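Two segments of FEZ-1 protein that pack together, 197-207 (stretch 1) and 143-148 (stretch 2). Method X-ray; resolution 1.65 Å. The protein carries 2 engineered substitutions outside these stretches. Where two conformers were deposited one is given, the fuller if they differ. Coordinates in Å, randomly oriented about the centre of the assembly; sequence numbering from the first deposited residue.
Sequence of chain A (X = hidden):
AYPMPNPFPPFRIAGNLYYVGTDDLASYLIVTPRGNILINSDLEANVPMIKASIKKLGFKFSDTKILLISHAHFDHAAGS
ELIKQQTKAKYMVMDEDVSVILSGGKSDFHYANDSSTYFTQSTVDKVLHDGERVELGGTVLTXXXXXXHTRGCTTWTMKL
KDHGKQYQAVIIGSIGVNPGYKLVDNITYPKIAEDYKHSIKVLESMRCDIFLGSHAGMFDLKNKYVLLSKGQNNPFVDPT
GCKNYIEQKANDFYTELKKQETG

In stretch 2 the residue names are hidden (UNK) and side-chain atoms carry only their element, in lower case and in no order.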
ATOM      1  N   LYS A 197      -3.787   1.650 -17.775  1.00  5.22           N
ATOM      2  CA  LYS A 197      -4.573   0.644 -18.523  1.00  6.65           C
ATOM      3  C   LYS A 197      -4.077  -0.764 -18.212  1.00  6.55           C
ATOM      4  O   LYS A 197      -4.869  -1.688 -18.021  1.00  6.18           O
ATOM      5  CB  LYS A 197      -4.558   0.964 -20.019  1.00  6.98           C
ATOM      6  CG  LYS A 197      -5.311   2.238 -20.356  1.00  7.58           C
ATOM      7  CD  LYS A 197      -5.116   2.728 -21.777  1.00  7.61           C
ATOM      8  CE  LYS A 197      -5.634   4.132 -21.990  1.00  7.96           C
ATOM      9  NZ  LYS A 197      -5.414   4.550 -23.404  1.00 10.70           N
ATOM     10  N   HIS A 198      -2.761  -0.920 -18.123  1.00  4.97           N
ATOM     11  CA  HIS A 198      -2.173  -2.189 -17.741  1.00  6.49           C
ATOM     12  C   HIS A 198      -2.615  -2.576 -16.329  1.00  6.53           C
ATOM     13  O   HIS A 198      -2.978  -3.725 -16.081  1.00  6.57           O
ATOM     14  CB  HIS A 198      -0.645  -2.140 -17.847  1.00  7.01           C
ATOM     15  CG  HIS A 198      -0.000  -3.396 -17.391  1.00  9.63           C
ATOM     16  ND1 HIS A 198      -0.100  -4.577 -18.111  1.00 14.94           N
ATOM     17  CD2 HIS A 198       0.710  -3.676 -16.283  1.00 13.22           C
ATOM     18  CE1 HIS A 198       0.561  -5.523 -17.460  1.00 11.46           C
ATOM     19  NE2 HIS A 198       1.041  -5.013 -16.340  1.00 13.76           N
ATOM     20  N   SER A 199      -2.590  -1.616 -15.396  1.00  5.70           N
ATOM     21  CA  SER A 199      -3.014  -1.878 -14.026  1.00  5.19           C
ATOM     22  C   SER A 199      -4.468  -2.368 -14.000  1.00  4.83           C
ATOM     23  O   SER A 199      -4.818  -3.259 -13.235  1.00  4.83           O
ATOM     24  CB  SER A 199      -2.864  -0.687 -13.157  1.00  5.57           C
ATOM     25  OG  SER A 199      -1.500  -0.409 -12.926  1.00  6.79           O
ATOM     26  N   ILE A 200      -5.316  -1.712 -14.779  1.00  4.94           N
ATOM     27  CA  ILE A 200      -6.737  -2.112 -14.865  1.00  4.71           C
ATOM     28  C   ILE A 200      -6.839  -3.559 -15.357  1.00  6.62           C
ATOM     29  O   ILE A 200      -7.577  -4.369 -14.773  1.00  6.21           O
ATOM     30  CB  ILE A 200      -7.538  -1.145 -15.749  1.00  5.75           C
ATOM     31  CG1 ILE A 200      -7.652   0.220 -15.068  1.00  6.33           C
ATOM     32  CG2 ILE A 200      -8.906  -1.722 -16.081  1.00  7.03           C
ATOM     33  CD1 ILE A 200      -8.025   1.336 -15.973  1.00  7.62           C
ATOM     34  N   LYS A 201      -6.107  -3.879 -16.421  1.00  5.59           N
ATOM     35  CA  LYS A 201      -6.168  -5.243 -16.948  1.00  6.76           C
ATOM     36  C   LYS A 201      -5.742  -6.249 -15.867  1.00  6.51           C
ATOM     37  O   LYS A 201      -6.406  -7.292 -15.681  1.00  9.18           O
ATOM     38  CB  LYS A 201      -5.318  -5.360 -18.211  1.00  6.35           C
ATOM     39  CG  LYS A 201      -5.293  -6.753 -18.800  1.00  9.59           C
ATOM     40  CD  LYS A 201      -4.480  -6.804 -20.073  1.00 13.40           C
ATOM     41  CE  LYS A 201      -4.477  -8.188 -20.699  1.00 18.24           C
ATOM     42  NZ  LYS A 201      -3.632  -8.213 -21.920  1.00 27.00           N
ATOM     43  N   VAL A 202      -4.620  -5.982 -15.182  1.00  5.38           N
ATOM     44  CA  VAL A 202      -4.083  -6.879 -14.134  1.00  7.19           C
ATOM     45  C   VAL A 202      -5.107  -7.028 -13.005  1.00  6.14           C
ATOM     46  O   VAL A 202      -5.416  -8.152 -12.572  1.00  7.73           O
ATOM     47  CB  VAL A 202      -2.741  -6.352 -13.587  1.00  9.26           C
ATOM     48  CG1 VAL A 202      -2.318  -6.987 -12.261  1.00  9.70           C
ATOM     49  CG2 VAL A 202      -1.655  -6.492 -14.646  1.00 11.33           C
ATOM     50  N   LEU A 203      -5.619  -5.903 -12.504  1.00  5.14           N
ATOM     51  CA  LEU A 203      -6.491  -5.966 -11.328  1.00  5.22           C
ATOM     52  C   LEU A 203      -7.861  -6.597 -11.655  1.00  6.00           C
ATOM     53  O   LEU A 203      -8.433  -7.342 -10.812  1.00  7.29           O
ATOM     54  CB  LEU A 203      -6.632  -4.556 -10.754  1.00  6.45           C
ATOM     55  CG  LEU A 203      -5.389  -4.042 -10.047  1.00  7.32           C
ATOM     56  CD1 LEU A 203      -5.564  -2.564  -9.760  1.00 11.52           C
ATOM     57  CD2 LEU A 203      -5.073  -4.812  -8.768  1.00  9.87           C
ATOM     58  N   GLU A 204      -8.393  -6.330 -12.851  1.00  4.82           N
ATOM     59  CA  GLU A 204      -9.687  -6.921 -13.270  1.00  8.33           C
ATOM     60  C   GLU A 204      -9.603  -8.447 -13.347  1.00 11.60           C
ATOM     61  O   GLU A 204     -10.621  -9.114 -13.184  1.00 12.74           O
ATOM     62  CB  GLU A 204     -10.176  -6.340 -14.584  1.00  8.22           C
ATOM     63  CG  GLU A 204     -10.603  -4.888 -14.467  0.50 11.29           C
ATOM     64  CD  GLU A 204     -11.585  -4.409 -15.521  0.50 16.90           C
ATOM     65  OE1 GLU A 204     -11.743  -5.099 -16.543  0.50 26.80           O
ATOM     66  OE2 GLU A 204     -12.159  -3.323 -15.330  0.50 17.39           O
ATOM     67  N   SER A 205      -8.422  -9.001 -13.583  1.00  7.69           N
ATOM     68  CA  SER A 205      -8.328 -10.447 -13.761  1.00  8.16           C
ATOM     69  C   SER A 205      -7.746 -11.126 -12.516  1.00  9.39           C
ATOM     70  O   SER A 205      -7.510 -12.317 -12.537  1.00  9.11           O
ATOM     71  CB  SER A 205      -7.584 -10.778 -15.014  1.00 16.31           C
ATOM     72  OG  SER A 205      -6.298 -10.245 -14.965  1.00 22.78           O
ATOM     73  N   MET A 206      -7.554 -10.363 -11.422  1.00  7.62           N
ATOM     74  CA  MET A 206      -6.868 -10.828 -10.196  1.00  6.66           C
ATOM     75  C   MET A 206      -7.898 -11.377  -9.198  1.00  6.17           C
ATOM     76  O   MET A 206      -8.861 -10.694  -8.836  1.00  7.12           O
ATOM     77  CB  MET A 206      -6.115  -9.682  -9.496  1.00  7.67           C
ATOM     78  CG  MET A 206      -5.270 -10.102  -8.319  1.00  9.67           C
ATOM     79  SD  MET A 206      -4.284  -8.723  -7.646  1.00 11.62           S
ATOM     80  CE  MET A 206      -2.970  -8.689  -8.860  1.00 16.00           C
ATOM     81  N   ARG A 207      -7.642 -12.587  -8.701  1.00  6.28           N
ATOM     82  CA  ARG A 207      -8.407 -13.142  -7.581  1.00  6.19           C
ATOM     83  C   ARG A 207      -8.236 -12.212  -6.370  1.00  6.85           C
ATOM     84  O   ARG A 207      -7.138 -11.808  -6.026  1.00  8.40           O
ATOM     85  CB  ARG A 207      -7.863 -14.529  -7.242  1.00  8.14           C
ATOM     86  CG  ARG A 207      -8.598 -15.269  -6.134  0.50  6.97           C
ATOM     87  CD  ARG A 207      -9.843 -15.967  -6.641  0.50  6.82           C
ATOM     88  NE  ARG A 207      -9.580 -16.989  -7.639  0.50  7.11           N
ATOM     89  CZ  ARG A 207      -9.223 -18.245  -7.381  0.50  6.61           C
ATOM     90  NH1 ARG A 207      -8.913 -19.048  -8.381  0.50 10.78           N
ATOM     91  NH2 ARG A 207      -9.194 -18.701  -6.137  0.50  6.35           N
ATOM     92  N   UNK A 143       4.841  -9.120  -5.099  1.00  5.74           N
ATOM     93  CA  UNK A 143       4.794  -7.735  -5.555  1.00  7.02           C
ATOM     94  C   UNK A 143       4.265  -7.692  -6.990  1.00  8.44           C
ATOM     95  O   UNK A 143       4.871  -8.258  -7.899  1.00 11.28           O
ATOM     96  c   UNK A 143       6.163  -7.128  -5.489  1.00  7.94           C
ATOM     97  N   UNK A 144       3.117  -7.049  -7.190  1.00  4.97           N
ATOM     98  CA  UNK A 144       2.568  -6.857  -8.522  1.00  5.98           C
ATOM     99  C   UNK A 144       2.721  -5.394  -8.911  1.00  6.66           C
ATOM    100  O   UNK A 144       2.228  -4.515  -8.213  1.00  7.41           O
ATOM    101  c   UNK A 144       1.100  -7.267  -8.620  1.00  6.03           C
ATOM    102  n   UNK A 144       0.464 -10.562  -7.184  1.00  9.53           N
ATOM    103  c   UNK A 144       0.851  -8.678  -8.223  1.00  6.39           C
ATOM    104  n   UNK A 144       0.797  -9.712  -9.131  1.00 10.84           N
ATOM    105  c   UNK A 144       0.674  -9.224  -6.998  1.00  8.20           C
ATOM    106  c   UNK A 144       0.534 -10.835  -8.474  1.00 10.35           C
ATOM    107  N   UNK A 145       3.395  -5.153 -10.035  1.00  7.04           N
ATOM    108  CA  UNK A 145       3.505  -3.808 -10.557  1.00  5.16           C
ATOM    109  C   UNK A 145       2.150  -3.407 -11.152  1.00  5.91           C
ATOM    110  O   UNK A 145       1.695  -3.991 -12.154  1.00  7.24           O
ATOM    111  c   UNK A 145       5.232  -1.341 -11.250  1.00  6.59           C
ATOM    112  c   UNK A 145       6.025  -2.548 -13.263  1.00 11.24           C
ATOM    113  c   UNK A 145       4.632  -3.760 -11.592  1.00  6.52           C
ATOM    114  c   UNK A 145       4.904  -2.413 -12.247  1.00  7.98           C
ATOM    115  N   UNK A 146       1.541  -2.396 -10.535  1.00  4.89           N
ATOM    116  CA  UNK A 146       0.299  -1.812 -10.994  1.00  5.84           C
ATOM    117  C   UNK A 146       0.528  -0.318 -11.125  1.00  5.30           C
ATOM    118  O   UNK A 146       0.131   0.466 -10.264  1.00  5.41           O
ATOM    119  c   UNK A 146      -1.128  -3.642 -10.064  1.00  7.73           C
ATOM    120  c   UNK A 146      -0.855  -2.152 -10.043  1.00  6.71           C
ATOM    121  o   UNK A 146      -0.579  -1.719  -8.710  1.00  7.03           O
ATOM    122  N   UNK A 147       1.241   0.094 -12.193  1.00  5.19           N
ATOM    123  CA  UNK A 147       1.712   1.468 -12.309  1.00  5.81           C
ATOM    124  C   UNK A 147       0.651   2.447 -12.805  1.00  5.52           C
ATOM    125  O   UNK A 147      -0.443   2.062 -13.232  1.00  6.84           O
ATOM    126  c   UNK A 147       2.332   0.243 -14.262  1.00  8.44           C
ATOM    127  c   UNK A 147       1.603  -0.726 -13.359  1.00  6.20           C
ATOM    128  c   UNK A 147       2.841   1.314 -13.330  1.00  7.49           C
ATOM    129  N   UNK A 148       1.013   3.721 -12.714  1.00  5.87           N
ATOM    130  CA  UNK A 148       0.172   4.842 -13.137  1.00  6.48           C
ATOM    131  C   UNK A 148       0.104   5.901 -12.053  1.00  6.24           C
ATOM    132  O   UNK A 148       0.585   7.035 -12.230  1.00  6.64           O
TER
HETATM  133  O   HOH W   1       2.253  -5.872 -13.857  1.00 26.70           O

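Position 143 carries a single side-chain carbon and no more. It lies in the strand and is buried, out of reach of stretch 1, so the lone methyl fills a little interior space without asking for a polar partner. This is alanine, Ala143.

At position 144 one carbon leads to a five-membered ring of three carbons and two nitrogens, and the ring lies under Met206 CE; it is the imidazole of histidine. The CA-to-CB bond of His144 points toward the helix segment, and the terminal methyl of Met206 settles over one face of the ring: Met206 CE is 3.9 Å from His144 CG and also 3.9 Å from the ring centroid, 11° off the normal, a CH-pi contact. A flat aromatic ring suits this place because it offers a broad surface to the methyl while NE2 remains free to hydrogen-bond elsewhere in the structure.

Position 145 has four side-chain carbons forked at the second, and they make no close contact with stretch 1; the fork identifies leucine. The CA-to-CB bond of Leu145 points sideways, and its backbone does the work here. A water donates to Leu145 O at 2.6 Å and is hydrogen-bonded to His198 NE2 at 2.9 Å, linking strand and helix.

At position 146 the first side-chain carbon bears one oxygen and one carbon, and the branch carbon meets Val202 and Leu203; this is the branching of threonine. Thr146 serves two needs: OG1 is hydrogen-bonded elsewhere in the structure, and the methyl meets the helix's aliphatic side chains, with Thr146 CG2 4.2 Å from Val202 CG1 and 4.3 Å from Leu203 CG. Its CA is 4.5 Å from the CA of Ser199, so the backbones come close.

Three carbons at position 147 close a ring onto the backbone nitrogen, and one of them lies near the edge of the His198 ring, so this is proline. Pro147 has no amide hydrogen, and its N, 2.9 Å from Ser199 OG, therefore cannot donate to it. Its carbonyl can accept: Ser199 OG donates to Pro147 O at 2.7 Å, although the crowded serine oxygen is less surely placed. Pro147 CD also lies 4.2 Å from His198 CD2, at the edge of the imidazole.

Position 148 has no side-chain atoms and is glycine. With phi/psi of 131/-62, a CB on Gly148 would be jammed against the preceding carbonyl oxygen, so the backbone itself calls for glycine.

The contact is small, burying 312 Å² over both sides. Ser199, with its small side chain, allows close backbone approach and hydrogen-bonds to Pro147 O; Val202 and Leu203 pack on the Thr146 methyl, Met206 covers the His144 ring, and a water bridges His198 to Leu145.

Stretch 2 (143-148) AHLTPG
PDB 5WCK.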